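Local structure of glutathione peroxidase (Schistosoma mansoni, 2V1M) at residues 52-55 with 56-60; 85-88 with 89-93; 148-151 with 152-155. The protein reduces hydrogen peroxide to water at the expense of glutathione, which it oxidises to the disulfide, as part of the parasite's detoxification pathway. One frame throughout, in Å; residues are numbered along the deposited sequence. Where two conformers were deposited one is given.

Overall arrangement
All three contacts are local, and they differ in burial on a thioredoxin-like fold. In each, a threonine gives both its backbone N and its hydroxyl to one carbonyl, from opposite faces in contacts 1 and 2 and from the same face in contact 3. Contacts 1 and 2 are turns of helices 46-60 and 83-94, partly buried, their centres about 17 Å apart, and they do not touch. Contact 3 is a surface turn leaving the edge strand 145-149, distinguished by waters and a sulfate. Its end, Pro155, packs against Gln52, Leu53 and Met56 of contact 1, whereas contact 2 stays about 13 Å away at the nearest atoms. A salt bridge crosses only contact 2.

Contact 1 of 3, residues 52-55 with 56-60; sequences QLQE and MHTRL
The carbonyl oxygen Gln54 O is gripped twice by Thr58, through the backbone N at 3.0 Å and through the hydroxyl OG1 at 3.1 Å. The two donors come from opposite faces of the carbonyl plane, each tilted well out of it, which lets both reach the same oxygen. Thr58 can do this because its OG1 lies beside its own backbone N, anti to the carbonyl carbon (chi1 -64°), and so points back down the helix; a threonine on an exposed helical face can in this way satisfy its hydroxyl within the helix. The Gln54 side chain folds over the same hydroxyl, with NE2 3.1 Å from Thr58 OG1, but the angle is wrong for a bond. Its amide is engaged instead by another part of the chain, OE1 accepting from the backbone N of Gln97.

Around this pair the backbone runs in regular i to i+4 bonds, the shortest from His57 N to Leu53 O at 2.8 Å. On the buried side, the CG methylene of Met56 comes within 3.2 Å of Gln52 O in the conformer given. Met56 packs on Pro155 and on Ile162 of helix 159-167, while the side chains of Leu53 and His57 touch Ile67 of strand 65-71. At the outer side Arg59 forms a salt bridge with Glu159. Where the helix meets the loop that carries Ala154 and Pro155, Gln52 OE1 accepts from the backbone N of Tyr156. Such an amphipathic helix, apolar toward the sheet and helix 159-167 and polar outside, is typical of the helical layer of the thioredoxin-like fold, here helix 46-60 between the parallel strands 33-39 and 65-71.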
ATOM      1  N   GLN A  52      -4.323 -12.635   1.217  1.00  2.92           N
ATOM      2  CA  GLN A  52      -5.576 -11.921   1.444  1.00  3.33           C
ATOM      3  C   GLN A  52      -5.688 -10.708   0.504  1.00  2.92           C
ATOM      4  O   GLN A  52      -6.792 -10.411   0.035  1.00  3.28           O
ATOM      5  CB  GLN A  52      -5.712 -11.481   2.886  1.00  3.39           C
ATOM      6  CG  GLN A  52      -5.901 -12.679   3.829  1.00  4.16           C
ATOM      7  CD  GLN A  52      -6.293 -12.282   5.238  1.00  5.17           C
ATOM      8  OE1 GLN A  52      -6.550 -11.122   5.544  1.00  4.78           O
ATOM      9  NE2 GLN A  52      -6.367 -13.262   6.110  0.80  9.40           N
ATOM     10  N   LEU A  53      -4.587  -9.981   0.294  1.00  2.89           N
ATOM     11  CA  LEU A  53      -4.650  -8.848  -0.640  1.00  3.22           C
ATOM     12  C   LEU A  53      -5.047  -9.282  -2.048  1.00  3.00           C
ATOM     13  O   LEU A  53      -5.804  -8.597  -2.731  1.00  3.22           O
ATOM     14  CB  LEU A  53      -3.340  -8.053  -0.641  1.00  3.22           C
ATOM     15  CG  LEU A  53      -3.049  -7.322   0.668  1.00  3.51           C
ATOM     16  CD1 LEU A  53      -1.576  -6.856   0.652  1.00  4.55           C
ATOM     17  CD2 LEU A  53      -3.972  -6.091   0.812  1.00  3.99           C
ATOM     18  N   GLN A  54      -4.484 -10.401  -2.519  1.00  3.02           N
ATOM     19  CA  GLN A  54      -4.834 -10.873  -3.869  1.00  2.90           C
ATOM     20  C   GLN A  54      -6.313 -11.297  -3.935  1.00  3.21           C
ATOM     21  O   GLN A  54      -6.985 -11.042  -4.958  1.00  3.23           O
ATOM     22  CB  GLN A  54      -3.887 -12.010  -4.285  1.00  3.23           C
ATOM     23  CG  GLN A  54      -4.268 -12.643  -5.607  1.00  3.02           C
ATOM     24  CD  GLN A  54      -4.414 -11.712  -6.761  1.00  3.25           C
ATOM     25  OE1 GLN A  54      -3.817 -10.609  -6.802  1.00  3.04           O
ATOM     26  NE2 GLN A  54      -5.232 -12.144  -7.750  1.00  2.91           N
ATOM     27  N   GLU A  55      -6.816 -11.940  -2.883  1.00  3.21           N
ATOM     28  CA  GLU A  55      -8.248 -12.265  -2.828  0.80  3.47           C
ATOM     29  C   GLU A  55      -9.102 -10.994  -2.820  1.00  3.31           C
ATOM     30  O   GLU A  55     -10.162 -10.935  -3.466  1.00  4.01           O
ATOM     31  CB  GLU A  55      -8.548 -13.140  -1.606  0.80  4.75           C
ATOM     32  CG  GLU A  55      -8.006 -14.558  -1.707  0.80  8.75           C
ATOM     33  CD  GLU A  55      -7.426 -15.157  -0.398  0.80  8.74           C
ATOM     34  OE1 GLU A  55      -7.704 -14.653   0.707  0.80  9.83           O
ATOM     35  OE2 GLU A  55      -6.662 -16.161  -0.467  0.80  9.02           O
ATOM     36  N   MET A  56      -8.687  -9.996  -2.057  1.00  3.25           N
ATOM     37  CA  MET A  56      -9.482  -8.779  -2.024  0.50  3.57           C
ATOM     38  C   MET A  56      -9.435  -8.015  -3.334  1.00  3.36           C
ATOM     39  O   MET A  56     -10.469  -7.492  -3.758  1.00  3.61           O
ATOM     40  CB  MET A  56      -9.050  -7.891  -0.882  0.50  3.14           C
ATOM     41  CG  MET A  56      -9.336  -8.488   0.471  0.50  2.85           C
ATOM     42  SD  MET A  56      -8.571  -7.599   1.845  0.50  4.05           S
ATOM     43  CE  MET A  56      -9.532  -6.083   1.791  0.50  4.57           C
ATOM     44  N   HIS A  57      -8.269  -7.981  -3.979  1.00  3.25           N
ATOM     45  CA  HIS A  57      -8.182  -7.421  -5.330  1.00  3.39           C
ATOM     46  C   HIS A  57      -9.198  -8.120  -6.237  1.00  3.19           C
ATOM     47  O   HIS A  57      -9.962  -7.492  -6.969  1.00  3.37           O
ATOM     48  CB  HIS A  57      -6.787  -7.653  -5.887  1.00  3.55           C
ATOM     49  CG  HIS A  57      -6.696  -7.344  -7.340  1.00  3.95           C
ATOM     50  ND1 HIS A  57      -6.456  -6.063  -7.807  1.00  4.47           N
ATOM     51  CD2 HIS A  57      -6.835  -8.157  -8.425  1.00  4.30           C
ATOM     52  CE1 HIS A  57      -6.441  -6.130  -9.128  1.00  4.71           C
ATOM     53  NE2 HIS A  57      -6.685  -7.369  -9.527  1.00  4.59           N
ATOM     54  N   THR A  58      -9.183  -9.454  -6.221  1.00  3.33           N
ATOM     55  CA  THR A  58     -10.044 -10.192  -7.135  1.00  3.43           C
ATOM     56  C   THR A  58     -11.536  -9.936  -6.843  1.00  3.68           C
ATOM     57  O   THR A  58     -12.359  -9.851  -7.762  1.00  4.83           O
ATOM     58  CB  THR A  58      -9.643 -11.664  -7.118  1.00  3.89           C
ATOM     59  OG1 THR A  58      -8.295 -11.772  -7.626  1.00  4.00           O
ATOM     60  CG2 THR A  58     -10.555 -12.500  -7.994  1.00  4.33           C
ATOM     61  N   ARG A  59     -11.884  -9.803  -5.557  1.00  3.76           N
ATOM     62  CA  ARG A  59     -13.276  -9.542  -5.191  1.00  4.46           C
ATOM     63  C   ARG A  59     -13.720  -8.119  -5.559  1.00  3.84           C
ATOM     64  O   ARG A  59     -14.889  -7.909  -5.932  1.00  4.83           O
ATOM     65  CB  ARG A  59     -13.499  -9.812  -3.681  1.00  5.63           C
ATOM     66  CG  ARG A  59     -14.933  -9.643  -3.227  1.00  7.58           C
ATOM     67  CD  ARG A  59     -15.095  -9.913  -1.752  1.00 11.50           C
ATOM     68  NE  ARG A  59     -15.333 -11.327  -1.508  1.00 15.54           N
ATOM     69  CZ  ARG A  59     -15.681 -11.841  -0.335  0.50 13.02           C
ATOM     70  NH1 ARG A  59     -15.881 -13.148  -0.227  0.50 13.03           N
ATOM     71  NH2 ARG A  59     -15.813 -11.060   0.731  0.50 11.88           N
ATOM     72  N   LEU A  60     -12.811  -7.142  -5.412  1.00  3.26           N
ATOM     73  CA  LEU A  60     -13.228  -5.732  -5.358  1.00  3.78           C
ATOM     74  C   LEU A  60     -12.650  -4.837  -6.431  1.00  3.38           C
ATOM     75  O   LEU A  60     -13.111  -3.679  -6.523  1.00  3.81           O
ATOM     76  CB  LEU A  60     -12.926  -5.183  -3.967  1.00  3.95           C
ATOM     77  CG  LEU A  60     -13.727  -5.866  -2.838  1.00  5.80           C
ATOM     78  CD1 LEU A  60     -13.252  -5.359  -1.487  1.00  7.39           C
ATOM     79  CD2 LEU A  60     -15.238  -5.702  -2.992  1.00  7.88           C
TER

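Contact 2 of 3, residues 85-88 with 89-93; sequences EIKK and FVTEK
Phe89, Val90, Thr91 and Glu92 each donate their backbone N to the carbonyl four residues earlier, from Glu85 to Lys88, at 2.9 to 3.0 Å, in a regular turn of helix 83-94. One of these acceptors, Lys87 O, also takes the hydroxyl of Thr91, whose OG1, in the conformer given, approaches to 2.8 Å from the face opposite the backbone donor. The methyl of Thr91 meanwhile lies 4.1 Å from Lys87 CG, while the extended lysine carries its amino group on to Asn20.

On the exposed face Lys88 and Glu92 are paired. The lysine runs straight as far as CE and then turns at its last bond (chi4 79°), which brings NZ back to Glu92 OE2 at 2.7 Å, on the syn side and 31° out of the carboxylate plane. The carboxylate also lies across the lysine chain, with OE2 3.6 Å from CG. Inward, Ile86 and Val90 meet loosely, apolar residues suited to the buried side. The ring of Phe89 meets that of Trp81. The short salt bridge, spaced i to i+4, probably favours both charged forms and adds a side-chain tie to the backbone bonds on the solvent side.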
ATOM      1  N   GLU A  85      13.436  -9.447  -8.700  1.00  4.40           N
ATOM      2  CA  GLU A  85      13.280 -10.631  -7.884  1.00  4.43           C
ATOM      3  C   GLU A  85      12.035 -10.547  -7.005  1.00  3.93           C
ATOM      4  O   GLU A  85      11.335 -11.559  -6.828  1.00  4.63           O
ATOM      5  CB  GLU A  85      14.529 -10.848  -7.053  1.00  5.21           C
ATOM      6  CG  GLU A  85      14.474 -12.080  -6.171  1.00  8.32           C
ATOM      7  CD  GLU A  85      15.808 -12.410  -5.473  0.80  8.12           C
ATOM      8  OE1 GLU A  85      16.799 -11.663  -5.611  0.80 10.42           O
ATOM      9  OE2 GLU A  85      15.829 -13.434  -4.743  0.80 11.12           O
ATOM     10  N   ILE A  86      11.760  -9.379  -6.425  1.00  3.56           N
ATOM     11  CA  ILE A  86      10.501  -9.201  -5.682  1.00  3.83           C
ATOM     12  C   ILE A  86       9.300  -9.509  -6.602  1.00  3.49           C
ATOM     13  O   ILE A  86       8.347 -10.236  -6.240  1.00  3.78           O
ATOM     14  CB  ILE A  86      10.402  -7.774  -5.125  1.00  3.53           C
ATOM     15  CG1 ILE A  86      11.495  -7.530  -4.061  1.00  3.85           C
ATOM     16  CG2 ILE A  86       9.002  -7.546  -4.517  1.00  4.12           C
ATOM     17  CD1 ILE A  86      11.662  -6.071  -3.713  1.00  4.26           C
ATOM     18  N   LYS A  87       9.312  -8.923  -7.791  1.00  3.80           N
ATOM     19  CA  LYS A  87       8.205  -9.104  -8.731  1.00  3.67           C
ATOM     20  C   LYS A  87       8.013 -10.580  -9.053  1.00  3.77           C
ATOM     21  O   LYS A  87       6.887 -11.094  -9.046  1.00  4.03           O
ATOM     22  CB  LYS A  87       8.470  -8.319 -10.008  1.00  3.92           C
ATOM     23  CG  LYS A  87       7.306  -8.428 -11.024  1.00  4.99           C
ATOM     24  CD  LYS A  87       7.647  -7.785 -12.361  1.00  5.93           C
ATOM     25  CE  LYS A  87       6.488  -7.880 -13.336  1.00  8.68           C
ATOM     26  NZ  LYS A  87       6.826  -7.335 -14.666  0.50  7.20           N
ATOM     27  N   LYS A  88       9.100 -11.267  -9.383  1.00  3.83           N
ATOM     28  CA  LYS A  88       8.990 -12.700  -9.717  1.00  4.45           C
ATOM     29  C   LYS A  88       8.453 -13.486  -8.529  1.00  4.41           C
ATOM     30  O   LYS A  88       7.596 -14.360  -8.695  1.00  4.69           O
ATOM     31  CB  LYS A  88      10.364 -13.244 -10.157  1.00  5.61           C
ATOM     32  CG  LYS A  88      10.336 -14.717 -10.565  1.00  7.18           C
ATOM     33  CD  LYS A  88      11.701 -15.156 -11.111  1.00  9.19           C
ATOM     34  CE  LYS A  88      11.719 -16.611 -11.469  1.00 12.06           C
ATOM     35  NZ  LYS A  88      11.065 -16.876 -12.795  0.50 12.43           N
ATOM     36  N   PHE A  89       8.952 -13.196  -7.334  1.00  3.84           N
ATOM     37  CA  PHE A  89       8.538 -13.927  -6.166  1.00  4.89           C
ATOM     38  C   PHE A  89       7.037 -13.805  -5.940  1.00  4.24           C
ATOM     39  O   PHE A  89       6.332 -14.815  -5.779  1.00  4.63           O
ATOM     40  CB  PHE A  89       9.310 -13.441  -4.919  1.00  5.54           C
ATOM     41  CG  PHE A  89       8.773 -14.015  -3.608  1.00  5.81           C
ATOM     42  CD1 PHE A  89       9.523 -14.906  -2.851  1.00  7.30           C
ATOM     43  CD2 PHE A  89       7.492 -13.689  -3.188  1.00  9.25           C
ATOM     44  CE1 PHE A  89       9.010 -15.435  -1.658  1.00  8.18           C
ATOM     45  CE2 PHE A  89       6.971 -14.229  -2.004  1.00 10.63           C
ATOM     46  CZ  PHE A  89       7.738 -15.099  -1.247  1.00  9.33           C
ATOM     47  N   VAL A  90       6.544 -12.564  -5.911  1.00  4.11           N
ATOM     48  CA  VAL A  90       5.139 -12.372  -5.528  1.00  4.53           C
ATOM     49  C   VAL A  90       4.194 -12.811  -6.662  1.00  4.11           C
ATOM     50  O   VAL A  90       3.078 -13.291  -6.409  1.00  4.54           O
ATOM     51  CB  VAL A  90       4.834 -10.939  -5.058  1.00  4.83           C
ATOM     52  CG1 VAL A  90       5.757 -10.551  -3.895  1.00  5.71           C
ATOM     53  CG2 VAL A  90       4.859  -9.908  -6.200  1.00  4.92           C
ATOM     54  N   THR A  91       4.608 -12.628  -7.912  1.00  4.39           N
ATOM     55  CA  THR A  91       3.754 -13.038  -9.024  0.80  4.79           C
ATOM     56  C   THR A  91       3.688 -14.548  -9.104  1.00  4.00           C
ATOM     57  O   THR A  91       2.584 -15.096  -9.284  1.00  4.65           O
ATOM     58  CB  THR A  91       4.163 -12.383 -10.336  0.80  6.24           C
ATOM     59  OG1 THR A  91       5.448 -12.767 -10.720  0.80  9.51           O
ATOM     60  CG2 THR A  91       4.190 -10.953 -10.250  0.80  8.49           C
ATOM     61  N   GLU A  92       4.814 -15.244  -8.985  1.00  4.37           N
ATOM     62  CA  GLU A  92       4.802 -16.683  -9.088  1.00  4.72           C
ATOM     63  C   GLU A  92       4.182 -17.351  -7.877  1.00  4.28           C
ATOM     64  O   GLU A  92       3.523 -18.409  -8.039  1.00  5.73           O
ATOM     65  CB  GLU A  92       6.206 -17.220  -9.381  1.00  5.59           C
ATOM     66  CG  GLU A  92       6.686 -16.766 -10.776  1.00  7.17           C
ATOM     67  CD  GLU A  92       7.960 -17.413 -11.244  1.00  9.37           C
ATOM     68  OE1 GLU A  92       8.566 -18.189 -10.498  1.00 11.75           O
ATOM     69  OE2 GLU A  92       8.358 -17.115 -12.383  1.00 12.05           O
ATOM     70  N   LYS A  93       4.373 -16.801  -6.682  1.00  3.72           N
ATOM     71  CA  LYS A  93       3.872 -17.469  -5.490  1.00  3.93           C
ATOM     72  C   LYS A  93       2.408 -17.163  -5.233  1.00  3.47           C
ATOM     73  O   LYS A  93       1.649 -18.029  -4.790  1.00  4.45           O
ATOM     74  CB  LYS A  93       4.703 -17.139  -4.246  1.00  4.56           C
ATOM     75  CG  LYS A  93       4.347 -17.996  -3.042  1.00  5.17           C
ATOM     76  CD  LYS A  93       5.303 -17.841  -1.873  1.00  6.43           C
ATOM     77  CE  LYS A  93       4.847 -18.801  -0.766  1.00  9.16           C
ATOM     78  NZ  LYS A  93       5.755 -18.734   0.420  1.00 11.28           N
TER

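Contact 3 of 3, residues 148-151 with 152-155; sequences RYSP and TTAP. With SO4 (sulfate ion), chain B.
Ser150 and Thr153 close a type I beta turn, with Pro151 and Thr152 at its corners, where the chain leaves edge strand 145-149. Its tight part centres on Ser150 O, which accepts both from Thr153 N, 42° above the carbonyl plane, and from Thr153 OG1, each at 2.9 Å and from the same face. The hydroxyl can join in because OG1 lies beside the threonine's own backbone N (chi1 -51°). Proline suits the first corner, since its ring holds phi near the value this turn needs. Behind it, Thr153 packs across Tyr149, with CG2 4.0 Å from the ring atom CD1; the buried phenol continues to Asp161, and Thr153 O accepts from Lys136.

The solvent side is looser, bridged by two waters. One accepts from Ser150 N and donates to Thr153 OG1, and a second, also donating to OG1, links it to Ser150 OG at 3.1 Å. Separate from these is an anion site beside the strand end, where a sulfate, probably from the crystallisation liquor, is held by Lys131, Thr125 and Arg148 together. Arg148 meets it with the edge of its guanidinium group, while Gln122 O and Asn128 O take other N-H groups of that arginine. Of its two bonds to the sulfate, NH2 to O1 is weak; NE reaches O3 at 2.9 Å, with an N-H...O angle of 135°.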
ATOM      1  N   ARG A 148      -5.938   4.241   9.014  1.00  3.14           N
ATOM      2  CA  ARG A 148      -4.634   3.599   9.069  1.00  3.19           C
ATOM      3  C   ARG A 148      -4.748   2.360   9.952  1.00  3.08           C
ATOM      4  O   ARG A 148      -5.398   2.389  11.027  1.00  4.59           O
ATOM      5  CB  ARG A 148      -3.627   4.578   9.700  1.00  3.25           C
ATOM      6  CG  ARG A 148      -2.255   4.025   9.972  1.00  3.06           C
ATOM      7  CD  ARG A 148      -1.381   5.129  10.593  1.00  3.45           C
ATOM      8  NE  ARG A 148      -0.101   4.596  11.036  1.00  3.33           N
ATOM      9  CZ  ARG A 148       0.995   5.335  11.207  1.00  3.17           C
ATOM     10  NH1 ARG A 148       1.008   6.641  10.881  1.00  3.70           N
ATOM     11  NH2 ARG A 148       2.103   4.766  11.680  1.00  3.83           N
ATOM     12  N   TYR A 149      -4.128   1.268   9.504  1.00  2.78           N
ATOM     13  CA  TYR A 149      -4.204  -0.029  10.206  1.00  3.18           C
ATOM     14  C   TYR A 149      -2.801  -0.513  10.473  1.00  2.71           C
ATOM     15  O   TYR A 149      -1.907  -0.465   9.609  1.00  3.06           O
ATOM     16  CB  TYR A 149      -4.972  -1.060   9.364  1.00  3.61           C
ATOM     17  CG  TYR A 149      -6.307  -0.594   8.856  1.00  3.36           C
ATOM     18  CD1 TYR A 149      -7.488  -0.881   9.566  1.00  4.20           C
ATOM     19  CD2 TYR A 149      -6.394   0.161   7.685  1.00  3.34           C
ATOM     20  CE1 TYR A 149      -8.731  -0.460   9.093  1.00  4.40           C
ATOM     21  CE2 TYR A 149      -7.625   0.581   7.211  1.00  4.07           C
ATOM     22  CZ  TYR A 149      -8.782   0.262   7.902  1.00  4.26           C
ATOM     23  OH  TYR A 149      -9.978   0.686   7.360  1.00  5.26           O
ATOM     24  N   SER A 150      -2.622  -1.040  11.671  1.00  3.08           N
ATOM     25  CA  SER A 150      -1.320  -1.519  12.111  1.00  3.15           C
ATOM     26  C   SER A 150      -0.972  -2.822  11.367  1.00  2.83           C
ATOM     27  O   SER A 150      -1.851  -3.518  10.840  1.00  3.04           O
ATOM     28  CB  SER A 150      -1.353  -1.739  13.622  1.00  4.46           C
ATOM     29  OG  SER A 150      -2.213  -2.803  13.954  1.00  5.74           O
ATOM     30  N   PRO A 151       0.322  -3.170  11.371  1.00  3.05           N
ATOM     31  CA  PRO A 151       0.809  -4.375  10.651  1.00  3.56           C
ATOM     32  C   PRO A 151       0.005  -5.657  10.873  1.00  3.31           C
ATOM     33  O   PRO A 151      -0.221  -6.387   9.900  1.00  4.19           O
ATOM     34  CB  PRO A 151       2.246  -4.530  11.170  1.00  4.42           C
ATOM     35  CG  PRO A 151       2.691  -3.075  11.344  1.00  4.58           C
ATOM     36  CD  PRO A 151       1.451  -2.389  11.947  1.00  3.39           C
ATOM     37  N   THR A 152      -0.364  -5.942  12.110  1.00  3.14           N
ATOM     38  CA  THR A 152      -1.038  -7.210  12.425  1.00  4.06           C
ATOM     39  C   THR A 152      -2.513  -7.225  11.998  1.00  3.71           C
ATOM     40  O   THR A 152      -3.181  -8.249  12.153  1.00  5.52           O
ATOM     41  CB  THR A 152      -0.965  -7.567  13.921  1.00  4.90           C
ATOM     42  OG1 THR A 152      -1.652  -6.567  14.692  1.00  5.72           O
ATOM     43  CG2 THR A 152       0.470  -7.726  14.408  1.00  5.52           C
ATOM     44  N   THR A 153      -3.022  -6.144  11.425  1.00  3.57           N
ATOM     45  CA  THR A 153      -4.407  -6.126  10.935  1.00  3.65           C
ATOM     46  C   THR A 153      -4.512  -6.977   9.670  1.00  3.62           C
ATOM     47  O   THR A 153      -3.909  -6.666   8.633  1.00  4.95           O
ATOM     48  CB  THR A 153      -4.828  -4.687  10.613  1.00  4.03           C
ATOM     49  OG1 THR A 153      -4.553  -3.841  11.726  1.00  4.88           O
ATOM     50  CG2 THR A 153      -6.315  -4.660  10.304  1.00  5.31           C
ATOM     51  N   ALA A 154      -5.289  -8.044   9.730  1.00  3.75           N
ATOM     52  CA  ALA A 154      -5.506  -8.847   8.546  1.00  4.27           C
ATOM     53  C   ALA A 154      -6.151  -7.990   7.455  1.00  3.87           C
ATOM     54  O   ALA A 154      -7.117  -7.287   7.737  1.00  4.04           O
ATOM     55  CB  ALA A 154      -6.430 -10.018   8.881  1.00  5.72           C
ATOM     56  N   PRO A 155      -5.686  -8.104   6.189  1.00  3.46           N
ATOM     57  CA  PRO A 155      -6.354  -7.332   5.130  1.00  4.03           C
ATOM     58  C   PRO A 155      -7.860  -7.563   5.105  1.00  4.07           C
ATOM     59  O   PRO A 155      -8.622  -6.628   4.891  1.00  4.55           O
ATOM     60  CB  PRO A 155      -5.648  -7.814   3.855  1.00  4.14           C
ATOM     61  CG  PRO A 155      -4.204  -8.121   4.339  1.00  4.11           C
ATOM     62  CD  PRO A 155      -4.416  -8.737   5.728  1.00  4.29           C
TER
HETATM   63  S   SO4 B1171       0.178   1.821  13.701  0.80  3.70           S
HETATM   64  O1  SO4 B1171       1.208   2.901  13.867  0.80  7.51           O
HETATM   65  O2  SO4 B1171      -0.439   1.616  15.029  0.80  9.29           O
HETATM   66  O3  SO4 B1171      -0.813   2.316  12.725  0.80  3.22           O
HETATM   67  O4  SO4 B1171       0.819   0.574  13.287  0.80  3.39           O
HETATM   68  O   HOH W   1      -4.960  -1.288  13.416  1.00  9.19           O
HETATM   69  O   HOH W   2      -4.652  -4.596  14.457  1.00 13.08           O